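Long-range contacts in glycosyl hydrolase (Streptomyces cattleya, PDB 7LR8), which probably hydrolyses the Manβ1-4GlcNAc linkage left from the N-glycan core, as a family GH5 glycoside hydrolase: residues Arg12-Phe16 and Val343-Arg347; Asn19-Ser23 and Val38-Leu42; His52-Phe56 and Trp299-Trp304; Asp90-Leu96 and Asn144-Val150. The protein carries 1 engineered substitution. One frame throughout, in Å; residues are numbered along the deposited sequence.

Interaction 1: residues Arg12-Phe16 and Val343-Arg347; sequences RSPRF and VRRWR
Val343 opens the helical side of the contact by laying its two methyls against one face of the Phe16 ring, with CG2 3.6 Å from Phe16 CG; a branched residue suits this place because both arms can spread over a flat ring. One turn on, Trp346 carries its CG anti to the backbone N (chi1 -174°), which sends the indole out from the helix toward the N-terminal chain. There CG of Pro14 lies over one face of the indole, while CD of Pro14 comes within 3.4 Å of CZ2 of Trp346. Ser13 arrives at the indole edge, its CB 3.4 Å from Trp346 CH2. Phe16 meets the same tryptophan obliquely, the ring planes 57° apart. Arg347 follows, an extended chain whose guanidinium turns a face to the edge of Phe16, NH2 standing 3.9 Å from CD2 of Phe16. The charge of Arg347 is answered by a salt bridge to Asp51, so its flat end can border the aromatic group without being stranded. Helix 334-349 is thus packed against the start of strand 15-19, the first strand of the (beta/alpha)8 barrel, and Leu293 of helix 281-293 touches Pro14, Phe16 and Trp346 alike.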
# COMPACT_ATOMS: atom_id res chain seq x y z
N ARG B 12 32.54 22.12 12.56
CA ARG B 12 32.30 20.88 13.30
C ARG B 12 32.95 19.70 12.58
O ARG B 12 33.17 19.73 11.37
CB ARG B 12 30.80 20.64 13.47
N SER B 13 33.26 18.65 13.34
CA SER B 13 33.93 17.45 12.87
C SER B 13 32.93 16.46 12.29
O SER B 13 31.74 16.52 12.62
CB SER B 13 34.71 16.81 14.01
OG SER B 13 33.84 16.23 14.97
N PRO B 14 33.37 15.53 11.43
CA PRO B 14 32.42 14.60 10.82
C PRO B 14 31.88 13.58 11.82
O PRO B 14 32.60 13.09 12.69
CB PRO B 14 33.26 13.91 9.73
CG PRO B 14 34.61 13.95 10.27
CD PRO B 14 34.73 15.31 10.93
N ARG B 15 30.59 13.27 11.66
CA ARG B 15 29.90 12.26 12.45
C ARG B 15 29.82 10.96 11.67
O ARG B 15 29.93 10.93 10.44
CB ARG B 15 28.51 12.75 12.84
CG ARG B 15 28.55 14.16 13.42
CD ARG B 15 27.26 14.48 14.10
NE ARG B 15 26.79 13.33 14.86
CZ ARG B 15 25.89 13.39 15.83
NH1 ARG B 15 25.35 14.56 16.17
NH2 ARG B 15 25.53 12.28 16.46
N PHE B 16 29.63 9.86 12.40
CA PHE B 16 29.61 8.53 11.82
C PHE B 16 28.37 7.79 12.30
O PHE B 16 28.08 7.76 13.50
CB PHE B 16 30.89 7.77 12.20
CG PHE B 16 32.15 8.43 11.70
CD1 PHE B 16 32.60 8.20 10.41
CD2 PHE B 16 32.88 9.30 12.51
CE1 PHE B 16 33.75 8.80 9.93
CE2 PHE B 16 34.03 9.91 12.04
CZ PHE B 16 34.47 9.66 10.74
N VAL B 343 36.38 4.60 11.64
CA VAL B 343 35.85 5.50 12.66
C VAL B 343 36.83 5.63 13.81
O VAL B 343 37.14 6.74 14.27
CB VAL B 343 34.46 5.03 13.15
CG1 VAL B 343 34.00 5.87 14.34
CG2 VAL B 343 33.42 5.09 12.02
N ARG B 344 37.34 4.49 14.30
CA ARG B 344 38.28 4.51 15.41
C ARG B 344 39.52 5.31 15.05
O ARG B 344 40.02 6.10 15.86
CB ARG B 344 38.65 3.08 15.81
CG ARG B 344 39.55 2.99 17.04
CD ARG B 344 40.58 1.88 16.88
NE ARG B 344 41.48 2.14 15.76
CZ ARG B 344 42.61 2.83 15.86
NH1 ARG B 344 43.00 3.31 17.03
NH2 ARG B 344 43.36 3.03 14.79
N ARG B 345 40.03 5.12 13.83
CA ARG B 345 41.20 5.85 13.37
C ARG B 345 40.95 7.35 13.37
O ARG B 345 41.76 8.13 13.88
CB ARG B 345 41.58 5.36 11.97
CG ARG B 345 42.86 5.94 11.38
CD ARG B 345 42.94 5.60 9.89
NE ARG B 345 42.48 4.23 9.63
CZ ARG B 345 41.77 3.87 8.56
NH1 ARG B 345 41.43 4.77 7.65
NH2 ARG B 345 41.38 2.60 8.41
N TRP B 346 39.81 7.77 12.83
CA TRP B 346 39.49 9.19 12.82
C TRP B 346 39.35 9.73 14.24
O TRP B 346 39.89 10.79 14.57
CB TRP B 346 38.22 9.47 12.01
CG TRP B 346 38.02 10.96 11.93
CD1 TRP B 346 38.44 11.79 10.92
CD2 TRP B 346 37.41 11.80 12.92
NE1 TRP B 346 38.11 13.09 11.23
CE2 TRP B 346 37.49 13.12 12.45
CE3 TRP B 346 36.81 11.56 14.16
CZ2 TRP B 346 36.98 14.20 13.17
CZ3 TRP B 346 36.31 12.63 14.87
CH2 TRP B 346 36.39 13.93 14.38
N ARG B 347 38.61 9.02 15.11
CA ARG B 347 38.43 9.50 16.48
C ARG B 347 39.75 9.54 17.25
O ARG B 347 39.91 10.37 18.15
CB ARG B 347 37.41 8.64 17.23
CG ARG B 347 36.01 8.60 16.63
CD ARG B 347 34.98 8.12 17.66
NE ARG B 347 33.68 7.79 17.06
CZ ARG B 347 32.81 8.70 16.62
NH1 ARG B 347 33.10 9.99 16.69
NH2 ARG B 347 31.64 8.31 16.09

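Interaction 2: residues Asn19-Ser23 and Val38-Leu42; sequences NYTPS and VRADL. With SO4 (sulfate ion), chain I.
In Tyr20 a chi1 of 173° swings the ring away from the backbone N, and Asp41 turns its own CG anti to the carbonyl carbon (chi1 -78°), so that the phenol and the carboxylate converge from the loop and the helix. This is the first beta-to-alpha connection of a (beta/alpha)8 barrel: the chain leaving strand 15-19 is tied back to helix 35-46, which follows it. Tyr20 OH gives its proton to the anti lone pair of Asp41 OD2, 2.7 Å away, while Ser23 N comes to the same OD2 on the syn side, 31° out of the carboxylate plane. The other oxygen, Asp41 OD1, lies 2.8 Å from OG of Ser23 and forms a salt bridge with Arg330. Tyr20 OH, Ser23 N and Arg330 together probably keep the buried acid ionised. With an asparagine here, Arg330 would probably lose its counter-charge. Ser23 is small enough to let the loop come close to the helix, and Pro22 CG lies over one face of the Tyr20 ring. Val38 and Leu42 give the phenol an apolar border; CD2 of Leu42 stands over a ring face. Arg39, on the outward side of the helix, grips a sulfate, probably from the crystallisation liquor, with Arg39 NH2 2.6 Å from sulfate O4.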
# COMPACT_ATOMS: atom_id res chain seq x y z
N ASN B 19 22.38 3.81 8.53
CA ASN B 19 20.96 3.67 8.23
C ASN B 19 20.46 2.39 8.87
O ASN B 19 20.97 1.31 8.55
CB ASN B 19 20.74 3.66 6.72
CG ASN B 19 21.09 4.99 6.10
OD1 ASN B 19 20.28 5.90 6.10
ND2 ASN B 19 22.32 5.12 5.60
N TYR B 20 19.46 2.49 9.75
CA TYR B 20 19.05 1.38 10.60
C TYR B 20 18.03 0.51 9.87
O TYR B 20 16.90 0.95 9.61
CB TYR B 20 18.50 1.89 11.93
CG TYR B 20 17.90 0.80 12.80
CD1 TYR B 20 18.53 -0.45 12.91
CD2 TYR B 20 16.72 1.02 13.50
CE1 TYR B 20 17.97 -1.46 13.69
CE2 TYR B 20 16.15 0.02 14.28
CZ TYR B 20 16.78 -1.21 14.37
OH TYR B 20 16.22 -2.20 15.15
N THR B 21 18.44 -0.72 9.51
CA THR B 21 17.54 -1.73 8.97
C THR B 21 17.25 -2.77 10.05
O THR B 21 18.12 -3.61 10.35
CB THR B 21 18.15 -2.41 7.73
OG1 THR B 21 19.54 -2.66 7.95
CG2 THR B 21 18.01 -1.53 6.49
N PRO B 22 16.07 -2.78 10.66
CA PRO B 22 15.81 -3.73 11.76
C PRO B 22 16.01 -5.17 11.33
O PRO B 22 15.51 -5.62 10.29
CB PRO B 22 14.35 -3.45 12.12
CG PRO B 22 14.16 -2.00 11.75
CD PRO B 22 14.95 -1.83 10.48
N SER B 23 16.77 -5.92 12.13
CA SER B 23 17.14 -7.27 11.73
C SER B 23 15.94 -8.21 11.75
O SER B 23 15.84 -9.12 10.91
CB SER B 23 18.25 -7.80 12.63
OG SER B 23 17.78 -8.05 13.95
N VAL B 38 14.98 -4.21 18.95
CA VAL B 38 15.59 -2.94 18.56
C VAL B 38 16.80 -2.64 19.44
O VAL B 38 17.85 -2.20 18.95
CB VAL B 38 14.53 -1.83 18.63
CG1 VAL B 38 15.19 -0.46 18.58
CG2 VAL B 38 13.52 -2.01 17.50
N ARG B 39 16.68 -2.87 20.75
CA ARG B 39 17.80 -2.62 21.66
C ARG B 39 19.01 -3.48 21.30
O ARG B 39 20.15 -2.99 21.29
CB ARG B 39 17.37 -2.88 23.10
CG ARG B 39 16.50 -1.78 23.71
CD ARG B 39 15.77 -2.34 24.93
NE ARG B 39 15.09 -1.30 25.71
CZ ARG B 39 13.96 -1.50 26.38
NH1 ARG B 39 13.37 -2.69 26.35
NH2 ARG B 39 13.41 -0.51 27.07
N ALA B 40 18.79 -4.76 21.01
CA ALA B 40 19.90 -5.63 20.64
C ALA B 40 20.53 -5.18 19.32
O ALA B 40 21.76 -5.21 19.17
CB ALA B 40 19.42 -7.08 20.54
N ASP B 41 19.70 -4.77 18.36
CA ASP B 41 20.19 -4.19 17.11
C ASP B 41 21.09 -2.99 17.39
O ASP B 41 22.22 -2.90 16.89
CB ASP B 41 19.03 -3.75 16.22
CG ASP B 41 18.37 -4.91 15.47
OD1 ASP B 41 18.87 -6.05 15.53
OD2 ASP B 41 17.34 -4.64 14.81
N LEU B 42 20.58 -2.04 18.19
CA LEU B 42 21.33 -0.82 18.46
C LEU B 42 22.57 -1.11 19.32
O LEU B 42 23.59 -0.45 19.16
CB LEU B 42 20.42 0.22 19.12
CG LEU B 42 19.24 0.64 18.24
CD1 LEU B 42 18.34 1.66 18.93
CD2 LEU B 42 19.72 1.19 16.90
S SO4 I . 11.13 -2.11 29.56
O1 SO4 I . 9.72 -2.45 29.74
O2 SO4 I . 11.62 -1.43 30.76
O3 SO4 I . 11.90 -3.33 29.36
O4 SO4 I . 11.28 -1.24 28.40

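Interaction 3: residues His52-Phe56 and Trp299-Trp304; sequences HVRVF and WGVTWW. With BMA (beta-D-mannopyranose), chain D.
Trp304 overlaps the bound beta-mannose with one face of its indole and meets Phe56 at its CZ3 corner. The sugar carbon C3 stands 3.8 Å above the indole plane, toward the rim, and O4 of the mannose is 3.4 Å from Trp304 CZ2; the indole thus gives the pyranose a broad flat floor. These residues belong to the catalytic (beta/alpha)8 barrel: strands 52-55 and 299-304 do not adjoin, since strand 15-19 runs between them, and their axes keep 8.1 Å apart while crossing at -54°, leaving the side chains to fill the interior. CZ of Phe56 comes within 3.6 Å of Trp304 CZ3, the two rings set obliquely. Cut back to a leucine, position 304 is likely to deprive the mannose of its aromatic floor and leave the tip of Phe56 facing a gap. The same Phe56 CZ lies over the centre of the Arg54 guanidinium, which is held by Asp94 and by Glu268, the latter itself hydrogen-bonded to the mannose. Toward the strand starts, Trp299 points its edge at the face of His52 in a T-shaped pair, the planes 67° apart. Gly300 suits its place next to Trp299, where a CB would clash with CE3 of Trp299. With CG between its backbone N and carbonyl carbon (chi1 66°), His52 reaches across to Thr302, making a hydrogen bond between His52 NE2 and Thr302 OG1, 2.7 Å long, nearly straight and in the plane of the imidazole.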
# COMPACT_ATOMS: atom_id res chain seq x y z
N HIS B 52 25.24 8.03 15.45
CA HIS B 52 23.86 8.35 15.09
C HIS B 52 23.30 7.22 14.24
O HIS B 52 24.04 6.37 13.73
CB HIS B 52 23.75 9.69 14.32
CG HIS B 52 24.39 9.67 12.98
ND1 HIS B 52 25.72 9.97 12.78
CD2 HIS B 52 23.89 9.36 11.75
CE1 HIS B 52 26.02 9.87 11.50
NE2 HIS B 52 24.93 9.48 10.85
N VAL B 53 21.98 7.21 14.13
CA VAL B 53 21.26 6.34 13.21
C VAL B 53 20.28 7.19 12.43
O VAL B 53 19.78 8.21 12.92
CB VAL B 53 20.51 5.19 13.93
CG1 VAL B 53 21.50 4.17 14.48
CG2 VAL B 53 19.64 5.73 15.05
N ARG B 54 20.01 6.77 11.20
CA ARG B 54 18.93 7.29 10.38
C ARG B 54 17.85 6.22 10.35
O ARG B 54 18.15 5.06 10.06
CB ARG B 54 19.44 7.61 8.97
CG ARG B 54 18.37 7.84 7.90
CD ARG B 54 18.95 8.72 6.79
NE ARG B 54 18.03 8.93 5.67
CZ ARG B 54 18.14 8.36 4.47
NH1 ARG B 54 19.15 7.53 4.19
NH2 ARG B 54 17.26 8.65 3.52
N VAL B 55 16.61 6.59 10.71
CA VAL B 55 15.55 5.61 10.93
C VAL B 55 14.32 5.92 10.08
O VAL B 55 14.06 7.07 9.69
CB VAL B 55 15.16 5.49 12.42
CG1 VAL B 55 16.40 5.24 13.28
CG2 VAL B 55 14.44 6.73 12.89
N PHE B 56 13.54 4.88 9.82
CA PHE B 56 12.51 4.92 8.78
C PHE B 56 11.14 4.43 9.24
O PHE B 56 10.89 3.21 9.26
CB PHE B 56 12.97 4.10 7.58
CG PHE B 56 14.26 4.57 7.00
CD1 PHE B 56 14.28 5.63 6.10
CD2 PHE B 56 15.45 3.95 7.34
CE1 PHE B 56 15.48 6.06 5.56
CE2 PHE B 56 16.66 4.39 6.81
CZ PHE B 56 16.65 5.46 5.91
N TRP B 299 29.36 16.77 6.96
CA TRP B 299 28.59 16.68 8.20
C TRP B 299 28.77 15.32 8.85
O TRP B 299 28.96 15.21 10.07
CB TRP B 299 27.11 16.94 7.93
CG TRP B 299 26.29 17.02 9.19
CD1 TRP B 299 25.96 18.14 9.89
CD2 TRP B 299 25.68 15.92 9.89
NE1 TRP B 299 25.19 17.82 10.98
CE2 TRP B 299 25.01 16.46 11.01
CE3 TRP B 299 25.64 14.54 9.69
CZ2 TRP B 299 24.31 15.67 11.91
CZ3 TRP B 299 24.94 13.76 10.59
CH2 TRP B 299 24.28 14.32 11.68
N GLY B 300 28.71 14.26 8.05
CA GLY B 300 28.84 12.92 8.57
C GLY B 300 28.81 11.91 7.45
O GLY B 300 28.53 12.25 6.29
N VAL B 301 29.12 10.67 7.82
CA VAL B 301 29.08 9.51 6.93
C VAL B 301 28.12 8.51 7.54
O VAL B 301 28.30 8.08 8.69
CB VAL B 301 30.47 8.87 6.76
CG1 VAL B 301 30.36 7.62 5.89
CG2 VAL B 301 31.46 9.87 6.19
N THR B 302 27.09 8.12 6.78
CA THR B 302 26.05 7.24 7.29
C THR B 302 25.96 6.04 6.37
O THR B 302 25.48 6.16 5.23
CB THR B 302 24.72 7.99 7.42
OG1 THR B 302 24.94 9.23 8.12
CG2 THR B 302 23.71 7.16 8.20
N TRP B 303 26.46 4.90 6.82
CA TRP B 303 26.55 3.71 5.99
C TRP B 303 25.18 3.07 5.81
O TRP B 303 24.39 3.00 6.75
CB TRP B 303 27.53 2.69 6.60
CG TRP B 303 27.99 1.72 5.58
CD1 TRP B 303 27.41 0.52 5.26
CD2 TRP B 303 29.09 1.89 4.68
NE1 TRP B 303 28.11 -0.07 4.23
CE2 TRP B 303 29.14 0.75 3.86
CE3 TRP B 303 30.05 2.89 4.50
CZ2 TRP B 303 30.10 0.60 2.87
CZ3 TRP B 303 31.01 2.73 3.51
CH2 TRP B 303 31.02 1.60 2.72
N TRP B 304 24.90 2.62 4.59
CA TRP B 304 23.74 1.79 4.30
C TRP B 304 24.24 0.36 4.15
O TRP B 304 24.89 0.05 3.15
CB TRP B 304 23.02 2.21 3.02
CG TRP B 304 21.74 1.44 2.86
CD1 TRP B 304 21.60 0.13 2.50
CD2 TRP B 304 20.41 1.93 3.12
NE1 TRP B 304 20.27 -0.23 2.52
CE2 TRP B 304 19.52 0.86 2.88
CE3 TRP B 304 19.89 3.17 3.50
CZ2 TRP B 304 18.15 0.99 3.05
CZ3 TRP B 304 18.53 3.29 3.66
CH2 TRP B 304 17.68 2.22 3.43
C1 BMA D . 18.78 3.76 -1.86
C2 BMA D . 18.14 3.58 -0.45
C3 BMA D . 17.33 2.31 -0.43
C4 BMA D . 18.16 1.11 -1.07
C5 BMA D . 19.64 1.52 -1.32
C6 BMA D . 20.46 0.46 -2.01
O2 BMA D . 17.30 4.68 -0.12
O3 BMA D . 16.04 2.51 -1.07
O4 BMA D . 18.12 0.03 -0.18
O5 BMA D . 19.69 2.67 -2.18
O6 BMA D . 19.84 0.22 -3.30

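Interaction 4: residues Asp90-Leu96 and Asn144-Val150; sequences DVNVDGL and NFLGMTV
From Val91 beside Phe145 to Asp94 beside Thr149 the two strands run parallel, their axes 4.6 Å apart and inclined by 13°. They are consecutive strands of the (beta/alpha)8 barrel, joined by a beta-alpha-beta crossover through helix 122-139. Six backbone bonds lace them together, beginning with Val91 N to Asn144 O at 2.8 Å and ending with Leu96 N to Val150 O at 2.9 Å. Midway the second strand carries a bulge: Val91 pairs with Phe145 but Val93 with Met148, so the second strand spends one residue more over the same span. Gly147 suits its backbone angles, at which a side chain would jam against the preceding carbonyl, and its backbone N lies over the centre of the Phe145 ring. On the inner face Asp94 and Thr149 lie side by side, OD1 of Asp94 3.4 Å from CB of Thr149; their polar ends are engaged by Arg54 and Gln267 respectively. The outer face is apolar and packs on helix 122-139, where Leu139 touches both Val93 and Phe145. CG2 of Val93 meets the edge of that phenylalanine, 3.9 Å from CE1 of Phe145. Bent at chi2 and chi3 (-67° and -60°), flexible Met148 lies alongside Val93, its CE 3.8 Å from Val93 CG1.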
# COMPACT_ATOMS: atom_id res chain seq x y z
N ASP B 90 22.41 9.55 18.32
CA ASP B 90 21.43 10.55 17.91
C ASP B 90 20.62 10.02 16.73
O ASP B 90 21.03 9.10 16.03
CB ASP B 90 22.14 11.85 17.54
CG ASP B 90 22.91 12.43 18.71
OD1 ASP B 90 22.40 12.37 19.84
OD2 ASP B 90 24.04 12.95 18.50
N VAL B 91 19.43 10.61 16.51
CA VAL B 91 18.46 10.03 15.58
C VAL B 91 18.00 11.08 14.57
O VAL B 91 17.49 12.14 14.95
CB VAL B 91 17.24 9.46 16.32
CG1 VAL B 91 16.16 9.00 15.30
CG2 VAL B 91 17.66 8.30 17.20
N ASN B 92 18.17 10.77 13.28
CA ASN B 92 17.49 11.48 12.21
C ASN B 92 16.32 10.63 11.74
O ASN B 92 16.48 9.43 11.50
CB ASN B 92 18.44 11.77 11.04
CG ASN B 92 17.70 12.02 9.73
OD1 ASN B 92 17.26 11.08 9.07
ND2 ASN B 92 17.56 13.28 9.37
N VAL B 93 15.14 11.23 11.60
CA VAL B 93 13.95 10.50 11.18
C VAL B 93 13.60 10.92 9.76
O VAL B 93 13.35 12.11 9.50
CB VAL B 93 12.76 10.76 12.12
CG1 VAL B 93 11.52 10.02 11.61
CG2 VAL B 93 13.09 10.34 13.55
N ASP B 94 13.53 9.95 8.84
CA ASP B 94 12.97 10.18 7.51
C ASP B 94 11.46 10.01 7.57
O ASP B 94 10.97 8.99 8.05
CB ASP B 94 13.56 9.20 6.50
CG ASP B 94 14.91 9.64 5.97
OD1 ASP B 94 15.83 9.89 6.78
OD2 ASP B 94 15.08 9.71 4.73
N GLY B 95 10.73 10.98 7.04
CA GLY B 95 9.28 10.89 7.16
C GLY B 95 8.56 10.09 6.09
O GLY B 95 7.92 9.08 6.39
N LEU B 96 8.65 10.52 4.84
CA LEU B 96 7.76 10.01 3.78
C LEU B 96 8.40 8.84 3.03
O LEU B 96 8.97 9.01 1.94
CB LEU B 96 7.39 11.15 2.84
CG LEU B 96 6.55 12.25 3.50
CD1 LEU B 96 6.42 13.45 2.58
CD2 LEU B 96 5.17 11.71 3.85
N ASN B 144 18.50 13.69 21.94
CA ASN B 144 19.24 13.01 20.88
C ASN B 144 18.52 13.03 19.54
O ASN B 144 19.02 12.44 18.58
CB ASN B 144 19.53 11.56 21.29
CG ASN B 144 18.29 10.71 21.27
OD1 ASN B 144 17.26 11.07 21.85
ND2 ASN B 144 18.36 9.58 20.57
N PHE B 145 17.36 13.67 19.46
CA PHE B 145 16.66 13.83 18.19
C PHE B 145 17.36 14.91 17.36
O PHE B 145 17.39 16.08 17.74
CB PHE B 145 15.20 14.19 18.44
CG PHE B 145 14.40 14.51 17.21
CD1 PHE B 145 14.30 13.61 16.16
CD2 PHE B 145 13.70 15.71 17.13
CE1 PHE B 145 13.53 13.91 15.03
CE2 PHE B 145 12.94 16.02 16.00
CZ PHE B 145 12.85 15.11 14.96
N LEU B 146 17.92 14.50 16.22
CA LEU B 146 18.63 15.43 15.35
C LEU B 146 17.67 16.31 14.58
O LEU B 146 17.87 17.52 14.47
CB LEU B 146 19.52 14.66 14.37
CG LEU B 146 20.73 13.91 14.90
CD1 LEU B 146 21.29 12.99 13.80
CD2 LEU B 146 21.78 14.90 15.36
N GLY B 147 16.62 15.71 14.02
CA GLY B 147 15.68 16.43 13.19
C GLY B 147 15.10 15.47 12.17
O GLY B 147 15.28 14.26 12.27
N MET B 148 14.40 16.04 11.20
CA MET B 148 13.70 15.28 10.17
C MET B 148 14.40 15.39 8.82
O MET B 148 14.91 16.45 8.47
CB MET B 148 12.26 15.78 9.98
CG MET B 148 11.41 15.84 11.22
SD MET B 148 11.05 14.22 11.88
CE MET B 148 10.19 13.43 10.53
N THR B 149 14.38 14.29 8.06
CA THR B 149 14.56 14.33 6.62
C THR B 149 13.19 14.11 5.99
O THR B 149 12.45 13.24 6.44
CB THR B 149 15.55 13.24 6.17
OG1 THR B 149 16.84 13.50 6.76
CG2 THR B 149 15.70 13.22 4.66
N VAL B 150 12.84 14.93 5.00
CA VAL B 150 11.46 14.92 4.49
C VAL B 150 11.03 13.51 4.10
O VAL B 150 9.97 13.04 4.51
CB VAL B 150 11.30 15.92 3.33
CG1 VAL B 150 9.97 15.68 2.61
CG2 VAL B 150 11.39 17.35 3.85

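In the fold
Interactions 1, 3 and 4 all reach the eight-stranded parallel barrel sheet. Arg15 of interaction 1 joins it to interaction 3 through backbone pairing with Trp299 and Val301, and to interaction 4 through a salt bridge, Arg15 NH2 to Asp90 OD2 at 2.6 Å. Arg54 of interaction 3 binds Asp94 of interaction 4, NE to OD1 at 2.6 Å, and its NH1 lies 2.8 Å from OD1 of Asn19, in interaction 2. Interaction 3 supplies Trp304 to the glycan pocket, its side chain about 7 Å from the bound N-acetylglucosamine. The side chain of Asp94 lies about 7 Å from the mannose and from that of the engineered Ala153, whereas interactions 1 and 2 lie away from the sugar-binding pocket.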